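Local coordinates for protein AlkD2 (Streptococcus mutans, PDB 6M9M) that is of unknown function but binds inosine-5'-monophosphate and belongs to the HEAT-like repeat family of DNA glycosylases, at residues A[129-137]-A[168-176]; A[20-31]-A[56-65]. One frame throughout, in Å; residues are numbered along the deposited sequence.

Each contact joins two parts of an all-helical HEAT-like repeat chain with another helix between them in sequence, but the means differ. Contact 2 packs helix 21-32 on helix 52-65 and buries 722 Å², with most of its touching residues buried; aromatic rings and A27 fill it. Contact 1 is smaller, 465 Å², and sets the loop after helix 120-129 against helix 159-175, with a salt bridge and two waters around a modest apolar patch. The two share no helix: their centres lie about 25 Å apart and their nearest atoms about 11 Å. Contact 2 borders the inosinic acid site through F20 and M56, whereas the R131 side chain of contact 1 is about 10 Å from the ligand.

Contact 1 of 2, residues A[129-137]-A[168-176]; sequences GLRIWTNRP and ALRDISKKF
With CG anti to the carbonyl carbon (chi1 -68°) and the chain bent at chi3 (65°), R131 turns its guanidinium edge to the carboxylate of D171. The grip is side-on and two-pronged: NE of R131 lies 2.8 Å from OD2 of D171, and its NH2 3.0 Å from OD1 of D171. Both hydrogen bonds are almost straight and reach the oxygens from their syn sides, although the flat groups are turned 23° against each other. Water 1 gives OD2 of D171 a second partner while bridging N of W133 and O of A168. This is how the loop after helix 120-129, with a cis peptide between R131 and I132, docks on helix 159-175 in the HEAT-like repeat scaffold. E128 also pairs with R131, through NH1. T134 packs between two side chains, its CB 3.6 Å from CE2 of F176 and its OG1 3.6 Å from CG1 of I172. W133 adds its CB, 4.3 Å from CD1 of I172, while its NE1 bonds to O of T127. At the exposed end NZ of K175 donates to OD1 of N135 over 3.3 Å, and water 2 links that ammonium to O of T134.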
loop_
_atom_site.group_PDB
_atom_site.type_symbol
_atom_site.label_atom_id
_atom_site.label_comp_id
_atom_site.label_asym_id
_atom_site.label_seq_id
_atom_site.Cartn_x
_atom_site.Cartn_y
_atom_site.Cartn_z
ATOM N N GLY A 129 -1.734 -1.770 -2.121
ATOM C CA GLY A 129 -0.662 -1.062 -2.799
ATOM C C GLY A 129 -0.076 -1.812 -3.974
ATOM O O GLY A 129 0.379 -1.198 -4.933
ATOM N N LEU A 130 -0.100 -3.141 -3.933
ATOM C CA LEU A 130 0.435 -3.949 -5.020
ATOM C C LEU A 130 -0.581 -4.211 -6.135
ATOM O O LEU A 130 -0.215 -4.798 -7.161
ATOM C CB LEU A 130 1.013 -5.262 -4.486
ATOM C CG LEU A 130 2.474 -5.190 -4.028
ATOM C CD1 LEU A 130 2.648 -4.248 -2.849
ATOM C CD2 LEU A 130 2.977 -6.596 -3.715
ATOM N N ARG A 131 -1.843 -3.793 -5.982
ATOM C CA ARG A 131 -2.810 -4.009 -7.061
ATOM C C ARG A 131 -2.395 -3.200 -8.290
ATOM O O ARG A 131 -1.961 -2.046 -8.167
ATOM C CB ARG A 131 -4.195 -3.556 -6.605
ATOM C CG ARG A 131 -4.812 -4.417 -5.502
ATOM C CD ARG A 131 -6.164 -3.868 -5.060
ATOM N NE ARG A 131 -7.113 -3.954 -6.161
ATOM C CZ ARG A 131 -8.285 -3.348 -6.189
ATOM N NH1 ARG A 131 -8.673 -2.621 -5.152
ATOM N NH2 ARG A 131 -9.067 -3.492 -7.247
ATOM N N ILE A 132 -2.507 -3.785 -9.488
ATOM C CA ILE A 132 -2.852 -5.179 -9.768
ATOM C C ILE A 132 -1.606 -6.037 -9.571
ATOM O O ILE A 132 -0.570 -5.790 -10.197
ATOM C CB ILE A 132 -3.390 -5.281 -11.216
ATOM C CG1 ILE A 132 -4.670 -4.455 -11.337
ATOM C CG2 ILE A 132 -3.570 -6.734 -11.596
ATOM C CD1 ILE A 132 -5.187 -4.264 -12.771
ATOM N N TRP A 133 -1.672 -7.039 -8.692
ATOM C CA TRP A 133 -0.446 -7.708 -8.265
ATOM C C TRP A 133 0.267 -8.355 -9.448
ATOM O O TRP A 133 1.491 -8.294 -9.549
ATOM C CB TRP A 133 -0.725 -8.777 -7.218
ATOM C CG TRP A 133 -0.963 -8.345 -5.803
ATOM C CD1 TRP A 133 -1.900 -7.454 -5.335
ATOM C CD2 TRP A 133 -0.283 -8.852 -4.653
ATOM N NE1 TRP A 133 -1.834 -7.381 -3.955
ATOM C CE2 TRP A 133 -0.835 -8.219 -3.521
ATOM C CE3 TRP A 133 0.750 -9.777 -4.470
ATOM C CZ2 TRP A 133 -0.402 -8.492 -2.236
ATOM C CZ3 TRP A 133 1.184 -10.042 -3.189
ATOM C CH2 TRP A 133 0.603 -9.399 -2.087
ATOM N N THR A 134 -0.488 -8.986 -10.347
ATOM C CA THR A 134 0.088 -9.724 -11.463
ATOM C C THR A 134 0.513 -8.830 -12.623
ATOM O O THR A 134 0.977 -9.354 -13.633
ATOM C CB THR A 134 -0.876 -10.822 -11.900
ATOM O OG1 THR A 134 -2.197 -10.286 -12.017
ATOM C CG2 THR A 134 -0.886 -11.942 -10.887
ATOM N N ASN A 135 0.402 -7.509 -12.490
ATOM C CA ASN A 135 1.097 -6.578 -13.371
ATOM C C ASN A 135 2.502 -6.231 -12.883
ATOM O O ASN A 135 3.251 -5.576 -13.605
ATOM C CB ASN A 135 0.295 -5.284 -13.530
ATOM C CG ASN A 135 -0.901 -5.445 -14.434
ATOM O OD1 ASN A 135 -1.048 -6.449 -15.117
ATOM N ND2 ASN A 135 -1.755 -4.449 -14.446
ATOM N N ARG A 136 2.869 -6.633 -11.706
ATOM C CA ARG A 136 4.210 -6.319 -11.233
ATOM C C ARG A 136 5.169 -7.446 -11.557
ATOM O O ARG A 136 4.762 -8.602 -11.673
ATOM C CB ARG A 136 4.181 -6.075 -9.739
ATOM C CG ARG A 136 3.583 -4.678 -9.505
ATOM C CD ARG A 136 2.813 -4.598 -8.322
ATOM N NE ARG A 136 2.428 -3.210 -8.067
ATOM C CZ ARG A 136 1.455 -2.558 -8.683
ATOM N NH1 ARG A 136 0.758 -3.145 -9.656
ATOM N NH2 ARG A 136 1.152 -1.323 -8.301
ATOM N N PRO A 137 6.442 -7.097 -11.710
ATOM C CA PRO A 137 7.472 -8.131 -11.862
ATOM C C PRO A 137 7.380 -9.183 -10.761
ATOM O O PRO A 137 6.914 -8.927 -9.646
ATOM C CB PRO A 137 8.786 -7.342 -11.794
ATOM C CG PRO A 137 8.407 -5.942 -12.243
ATOM C CD PRO A 137 7.005 -5.733 -11.733
ATOM N N ALA A 168 -8.476 -7.472 -5.002
ATOM C CA ALA A 168 -7.178 -7.866 -5.543
ATOM C C ALA A 168 -7.264 -9.201 -6.276
ATOM O O ALA A 168 -6.628 -9.384 -7.324
ATOM C CB ALA A 168 -6.131 -7.899 -4.433
ATOM N N LEU A 169 -8.061 -10.139 -5.755
ATOM C CA LEU A 169 -8.290 -11.391 -6.464
ATOM C C LEU A 169 -9.144 -11.163 -7.709
ATOM O O LEU A 169 -8.919 -11.802 -8.744
ATOM C CB LEU A 169 -8.947 -12.412 -5.536
ATOM C CG LEU A 169 -8.092 -12.937 -4.385
ATOM C CD1 LEU A 169 -8.947 -13.727 -3.407
ATOM C CD2 LEU A 169 -6.939 -13.802 -4.876
ATOM N N ARG A 170 -10.134 -10.267 -7.621
ATOM C CA ARG A 170 -10.948 -9.905 -8.781
ATOM C C ARG A 170 -10.081 -9.366 -9.911
ATOM O O ARG A 170 -10.268 -9.749 -11.075
ATOM C CB ARG A 170 -11.987 -8.877 -8.348
ATOM C CG ARG A 170 -13.089 -8.568 -9.338
ATOM C CD ARG A 170 -13.922 -7.422 -8.799
ATOM N NE ARG A 170 -15.094 -6.999 -9.561
ATOM C CZ ARG A 170 -16.356 -7.299 -9.247
ATOM N NH1 ARG A 170 -17.335 -6.794 -9.971
ATOM N NH2 ARG A 170 -16.634 -8.115 -8.241
ATOM N N ASP A 171 -9.107 -8.499 -9.585
ATOM C CA ASP A 171 -8.186 -8.007 -10.605
ATOM C C ASP A 171 -7.528 -9.180 -11.338
ATOM O O ASP A 171 -7.457 -9.224 -12.577
ATOM C CB ASP A 171 -7.004 -7.244 -9.982
ATOM C CG ASP A 171 -7.357 -5.969 -9.228
ATOM O OD1 ASP A 171 -8.337 -5.264 -9.529
ATOM O OD2 ASP A 171 -6.517 -5.620 -8.349
ATOM N N ILE A 172 -6.971 -10.115 -10.559
ATOM C CA ILE A 172 -6.186 -11.215 -11.112
ATOM C C ILE A 172 -7.061 -12.120 -11.957
ATOM O O ILE A 172 -6.603 -12.659 -12.972
ATOM C CB ILE A 172 -5.469 -11.961 -9.966
ATOM C CG1 ILE A 172 -4.472 -11.036 -9.274
ATOM C CG2 ILE A 172 -4.757 -13.204 -10.478
ATOM C CD1 ILE A 172 -3.933 -11.597 -7.971
ATOM N N SER A 173 -8.322 -12.297 -11.563
ATOM C CA SER A 173 -9.212 -13.205 -12.266
ATOM C C SER A 173 -9.446 -12.803 -13.710
ATOM O O SER A 173 -9.797 -13.665 -14.527
ATOM C CB SER A 173 -10.569 -13.266 -11.562
ATOM O OG SER A 173 -11.341 -12.104 -11.832
ATOM N N LYS A 174 -9.251 -11.524 -14.053
ATOM C CA LYS A 174 -9.530 -11.060 -15.406
ATOM C C LYS A 174 -8.456 -11.507 -16.376
ATOM O O LYS A 174 -8.731 -11.679 -17.561
ATOM C CB LYS A 174 -9.667 -9.539 -15.417
ATOM C CG LYS A 174 -10.886 -9.088 -14.628
ATOM C CD LYS A 174 -10.778 -7.631 -14.232
ATOM C CE LYS A 174 -11.918 -7.220 -13.353
ATOM N NZ LYS A 174 -11.846 -5.823 -12.881
ATOM N N LYS A 175 -7.234 -11.711 -15.891
ATOM C CA LYS A 175 -6.148 -12.177 -16.737
ATOM C C LYS A 175 -5.758 -13.621 -16.466
ATOM O O LYS A 175 -5.212 -14.275 -17.365
ATOM C CB LYS A 175 -4.943 -11.247 -16.553
ATOM C CG LYS A 175 -4.006 -11.135 -17.714
ATOM C CD LYS A 175 -2.942 -10.119 -17.447
ATOM C CE LYS A 175 -3.390 -8.704 -17.716
ATOM N NZ LYS A 175 -2.141 -7.896 -17.837
ATOM N N PHE A 176 -6.075 -14.150 -15.285
ATOM C CA PHE A 176 -5.748 -15.528 -14.917
ATOM C C PHE A 176 -6.998 -16.209 -14.376
ATOM O O PHE A 176 -7.043 -16.660 -13.220
ATOM C CB PHE A 176 -4.617 -15.554 -13.892
ATOM C CG PHE A 176 -3.352 -14.915 -14.376
ATOM C CD1 PHE A 176 -2.416 -15.652 -15.091
ATOM C CD2 PHE A 176 -3.100 -13.575 -14.143
ATOM C CE1 PHE A 176 -1.246 -15.061 -15.529
ATOM C CE2 PHE A 176 -1.949 -12.983 -14.605
ATOM C CZ PHE A 176 -1.016 -13.726 -15.291
HETATM O O HOH W 1 -4.464 -7.390 -7.701
HETATM O O HOH W 2 0.350 -8.970 -16.443
#

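Contact 2 of 2, residues A[20-31]-A[56-65]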
loop_
_atom_site.group_PDB
_atom_site.type_symbol
_atom_site.label_atom_id
_atom_site.label_comp_id
_atom_site.label_asym_id
_atom_site.label_seq_id
_atom_site.Cartn_x
_atom_site.Cartn_y
_atom_site.Cartn_z
ATOM N N PHE A 20 -3.807 13.251 -5.564
ATOM C CA PHE A 20 -2.542 13.117 -4.859
ATOM C C PHE A 20 -1.344 13.505 -5.718
ATOM O O PHE A 20 -0.224 13.492 -5.213
ATOM C CB PHE A 20 -2.351 11.665 -4.359
ATOM C CG PHE A 20 -2.391 10.648 -5.466
ATOM C CD1 PHE A 20 -1.250 10.342 -6.188
ATOM C CD2 PHE A 20 -3.571 10.013 -5.804
ATOM C CE1 PHE A 20 -1.290 9.427 -7.216
ATOM C CE2 PHE A 20 -3.619 9.100 -6.834
ATOM C CZ PHE A 20 -2.481 8.802 -7.541
ATOM N N LYS A 21 -1.532 13.838 -6.987
ATOM C CA LYS A 21 -0.371 14.020 -7.854
ATOM C C LYS A 21 0.455 15.250 -7.494
ATOM O O LYS A 21 1.673 15.234 -7.684
ATOM C CB LYS A 21 -0.808 14.037 -9.316
ATOM C CG LYS A 21 -1.153 12.648 -9.827
ATOM C CD LYS A 21 -1.895 12.684 -11.148
ATOM C CE LYS A 21 -2.312 11.280 -11.567
ATOM N NZ LYS A 21 -3.153 10.597 -10.531
ATOM N N GLU A 22 -0.158 16.311 -6.963
ATOM C CA GLU A 22 0.634 17.489 -6.618
ATOM C C GLU A 22 1.600 17.183 -5.478
ATOM O O GLU A 22 2.781 17.551 -5.531
ATOM C CB GLU A 22 -0.270 18.658 -6.239
ATOM C CG GLU A 22 -1.199 19.112 -7.335
ATOM C CD GLU A 22 -1.943 20.377 -6.965
ATOM O OE1 GLU A 22 -1.340 21.239 -6.290
ATOM O OE2 GLU A 22 -3.125 20.499 -7.338
ATOM N N GLU A 23 1.123 16.492 -4.446
ATOM C CA GLU A 23 1.990 16.126 -3.335
ATOM C C GLU A 23 3.073 15.155 -3.788
ATOM O O GLU A 23 4.240 15.289 -3.399
ATOM C CB GLU A 23 1.159 15.527 -2.204
ATOM C CG GLU A 23 0.174 16.503 -1.563
ATOM C CD GLU A 23 -1.252 16.404 -2.101
ATOM O OE1 GLU A 23 -1.435 15.919 -3.231
ATOM O OE2 GLU A 23 -2.190 16.822 -1.383
ATOM N N GLU A 24 2.703 14.177 -4.613
ATOM C CA GLU A 24 3.659 13.210 -5.127
ATOM C C GLU A 24 4.765 13.891 -5.916
ATOM O O GLU A 24 5.948 13.598 -5.721
ATOM C CB GLU A 24 2.917 12.207 -6.012
ATOM C CG GLU A 24 3.800 11.084 -6.510
ATOM C CD GLU A 24 3.083 10.155 -7.461
ATOM O OE1 GLU A 24 2.136 10.615 -8.145
ATOM O OE2 GLU A 24 3.482 8.973 -7.538
ATOM N N GLN A 25 4.405 14.786 -6.837
ATOM C CA GLN A 25 5.430 15.410 -7.667
ATOM C C GLN A 25 6.362 16.288 -6.840
ATOM O O GLN A 25 7.573 16.306 -7.081
ATOM C CB GLN A 25 4.792 16.198 -8.809
ATOM C CG GLN A 25 5.816 16.782 -9.775
ATOM C CD GLN A 25 6.777 15.734 -10.330
ATOM O OE1 GLN A 25 6.363 14.786 -11.002
ATOM N NE2 GLN A 25 8.066 15.895 -10.035
ATOM N N ARG A 26 5.831 17.008 -5.850
ATOM C CA ARG A 26 6.704 17.808 -4.995
ATOM C C ARG A 26 7.662 16.917 -4.213
ATOM O O ARG A 26 8.856 17.218 -4.108
ATOM C CB ARG A 26 5.858 18.653 -4.045
ATOM C CG ARG A 26 6.623 19.773 -3.362
ATOM C CD ARG A 26 6.876 20.975 -4.298
ATOM N NE ARG A 26 7.278 22.130 -3.506
ATOM C CZ ARG A 26 6.443 23.032 -3.002
ATOM N NH1 ARG A 26 5.140 22.951 -3.232
ATOM N NH2 ARG A 26 6.926 24.035 -2.282
ATOM N N ALA A 27 7.163 15.809 -3.656
ATOM C CA ALA A 27 8.031 14.884 -2.942
ATOM C C ALA A 27 9.114 14.318 -3.856
ATOM O O ALA A 27 10.287 14.226 -3.462
ATOM C CB ALA A 27 7.195 13.757 -2.337
ATOM N N LEU A 28 8.751 13.914 -5.076
ATOM C CA LEU A 28 9.746 13.362 -5.990
ATOM C C LEU A 28 10.840 14.382 -6.283
ATOM O O LEU A 28 12.028 14.051 -6.260
ATOM C CB LEU A 28 9.079 12.881 -7.271
ATOM C CG LEU A 28 10.022 12.150 -8.237
ATOM C CD1 LEU A 28 10.778 11.000 -7.573
ATOM C CD2 LEU A 28 9.187 11.632 -9.393
ATOM N N THR A 29 10.454 15.627 -6.584
ATOM C CA THR A 29 11.429 16.680 -6.842
ATOM C C THR A 29 12.359 16.876 -5.656
ATOM O O THR A 29 13.583 16.958 -5.815
ATOM C CB THR A 29 10.696 17.985 -7.154
ATOM O OG1 THR A 29 9.943 17.822 -8.360
ATOM C CG2 THR A 29 11.680 19.140 -7.323
ATOM N N ASP A 30 11.795 16.959 -4.454
ATOM C CA ASP A 30 12.618 17.234 -3.280
ATOM C C ASP A 30 13.530 16.057 -2.952
ATOM O O ASP A 30 14.683 16.252 -2.560
ATOM C CB ASP A 30 11.721 17.601 -2.097
ATOM C CG ASP A 30 11.008 18.938 -2.284
ATOM O OD1 ASP A 30 11.439 19.744 -3.143
ATOM O OD2 ASP A 30 10.024 19.186 -1.554
ATOM N N TYR A 31 13.042 14.831 -3.133
ATOM C CA TYR A 31 13.877 13.655 -2.939
ATOM C C TYR A 31 15.070 13.648 -3.889
ATOM O O TYR A 31 16.188 13.298 -3.494
ATOM C CB TYR A 31 13.017 12.400 -3.128
ATOM C CG TYR A 31 13.819 11.131 -3.096
ATOM C CD1 TYR A 31 14.299 10.629 -1.898
ATOM C CD2 TYR A 31 14.113 10.443 -4.267
ATOM C CE1 TYR A 31 15.044 9.475 -1.860
ATOM C CE2 TYR A 31 14.876 9.284 -4.235
ATOM C CZ TYR A 31 15.325 8.793 -3.027
ATOM O OH TYR A 31 16.085 7.639 -2.986
ATOM N N MET A 56 0.621 13.526 3.480
ATOM C CA MET A 56 0.686 12.765 2.231
ATOM C C MET A 56 2.036 12.944 1.551
ATOM O O MET A 56 2.682 11.967 1.163
ATOM C CB MET A 56 -0.443 13.191 1.295
ATOM C CG MET A 56 -1.844 12.761 1.716
ATOM S SD MET A 56 -3.171 13.522 0.756
ATOM C CE MET A 56 -2.697 13.070 -0.901
ATOM N N TYR A 57 2.467 14.197 1.394
ATOM C CA TYR A 57 3.798 14.509 0.869
ATOM C C TYR A 57 4.881 13.748 1.630
ATOM O O TYR A 57 5.777 13.141 1.032
ATOM C CB TYR A 57 3.989 16.029 0.948
ATOM C CG TYR A 57 5.408 16.516 0.843
ATOM C CD1 TYR A 57 6.187 16.642 1.973
ATOM C CD2 TYR A 57 5.975 16.843 -0.384
ATOM C CE1 TYR A 57 7.485 17.093 1.906
ATOM C CE2 TYR A 57 7.283 17.303 -0.463
ATOM C CZ TYR A 57 8.037 17.410 0.691
ATOM O OH TYR A 57 9.336 17.857 0.674
ATOM N N ALA A 58 4.804 13.769 2.963
ATOM C CA ALA A 58 5.811 13.110 3.787
ATOM C C ALA A 58 5.844 11.609 3.544
ATOM O O ALA A 58 6.923 11.000 3.552
ATOM C CB ALA A 58 5.532 13.383 5.263
ATOM N N VAL A 59 4.673 10.991 3.378
ATOM C CA VAL A 59 4.615 9.548 3.153
ATOM C C VAL A 59 5.158 9.186 1.777
ATOM O O VAL A 59 5.813 8.148 1.622
ATOM C CB VAL A 59 3.209 9.000 3.442
ATOM C CG1 VAL A 59 3.136 7.515 3.164
ATOM C CG2 VAL A 59 2.829 9.291 4.901
ATOM N N PHE A 60 4.925 10.026 0.761
ATOM C CA PHE A 60 5.621 9.803 -0.505
ATOM C C PHE A 60 7.137 9.836 -0.295
ATOM O O PHE A 60 7.869 9.005 -0.846
ATOM C CB PHE A 60 5.196 10.811 -1.587
ATOM C CG PHE A 60 3.854 10.517 -2.224
ATOM C CD1 PHE A 60 3.661 9.353 -2.949
ATOM C CD2 PHE A 60 2.805 11.417 -2.130
ATOM C CE1 PHE A 60 2.431 9.082 -3.545
ATOM C CE2 PHE A 60 1.582 11.151 -2.731
ATOM C CZ PHE A 60 1.398 9.985 -3.443
ATOM N N LEU A 61 7.638 10.812 0.475
ATOM C CA LEU A 61 9.068 10.842 0.781
ATOM C C LEU A 61 9.530 9.564 1.474
ATOM O O LEU A 61 10.570 8.999 1.123
ATOM C CB LEU A 61 9.427 12.055 1.633
ATOM C CG LEU A 61 9.439 13.437 0.985
ATOM C CD1 LEU A 61 9.841 14.460 2.055
ATOM C CD2 LEU A 61 10.390 13.479 -0.190
ATOM N N PHE A 62 8.772 9.090 2.468
ATOM C CA PHE A 62 9.138 7.849 3.132
ATOM C C PHE A 62 9.280 6.720 2.108
ATOM O O PHE A 62 10.225 5.933 2.165
ATOM C CB PHE A 62 8.101 7.437 4.187
ATOM C CG PHE A 62 8.041 8.317 5.424
ATOM C CD1 PHE A 62 9.177 8.920 5.979
ATOM C CD2 PHE A 62 6.825 8.502 6.073
ATOM C CE1 PHE A 62 9.072 9.695 7.150
ATOM C CE2 PHE A 62 6.724 9.275 7.208
ATOM C CZ PHE A 62 7.839 9.878 7.748
ATOM N N GLY A 63 8.329 6.615 1.170
ATOM C CA GLY A 63 8.446 5.618 0.123
ATOM C C GLY A 63 9.751 5.705 -0.641
ATOM O O GLY A 63 10.425 4.696 -0.885
ATOM N N TYR A 64 10.132 6.922 -1.047
ATOM C CA TYR A 64 11.385 7.080 -1.781
ATOM C C TYR A 64 12.606 6.746 -0.925
ATOM O O TYR A 64 13.641 6.335 -1.460
ATOM C CB TYR A 64 11.505 8.504 -2.340
ATOM C CG TYR A 64 10.345 8.923 -3.214
ATOM C CD1 TYR A 64 9.786 8.060 -4.139
ATOM C CD2 TYR A 64 9.772 10.174 -3.067
ATOM C CE1 TYR A 64 8.677 8.442 -4.892
ATOM C CE2 TYR A 64 8.701 10.573 -3.823
ATOM C CZ TYR A 64 8.147 9.718 -4.731
ATOM O OH TYR A 64 7.058 10.150 -5.450
ATOM N N LEU A 65 12.504 6.936 0.389
ATOM C CA LEU A 65 13.588 6.754 1.345
ATOM C C LEU A 65 13.614 5.367 1.977
ATOM O O LEU A 65 14.478 5.099 2.830
ATOM C CB LEU A 65 13.415 7.765 2.477
ATOM C CG LEU A 65 13.610 9.239 2.153
ATOM C CD1 LEU A 65 12.988 10.042 3.290
ATOM C CD2 LEU A 65 15.082 9.578 1.958
HETATM O O HOH W 3 5.735 8.420 -6.741
#
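Helices 21-32 and 52-65 of the HEAT-like repeat scaffold pack knobs-into-holes here; the axes of segments 21-31 and 56-65 come within 8.4 Å and cross at -46°. A27 is the small knob, set among Y57, F60, L61 and Y64, with its CB 3.6 Å from CB of F60. In return Y64 sits among E24, A27, L28 and Y31. Its CB stands over the centre of the Y31 ring, 3.5 Å from the centroid, while CD1 of L28 lies over one face of the Y64 ring, toward its rim. E24 lays its CB over the F60 face, 3.7 Å from the ring centroid; with CG anti to the backbone N (chi1 -175°), its chain runs on past OH of Y64. Toward the nucleotide site, CE of M56 touches CB of F20 at 3.7 Å, and M56 lies near R86, which binds IMP. On the other flank OH of Y57 donates to the anti lone pair of OD2 of D30, 2.7 Å away. Y5 of helix 2-13 bonds to the same oxygen, so D30 ties both helices to helix 2-13, while the centre of the interface relies on CH-pi and apolar contacts.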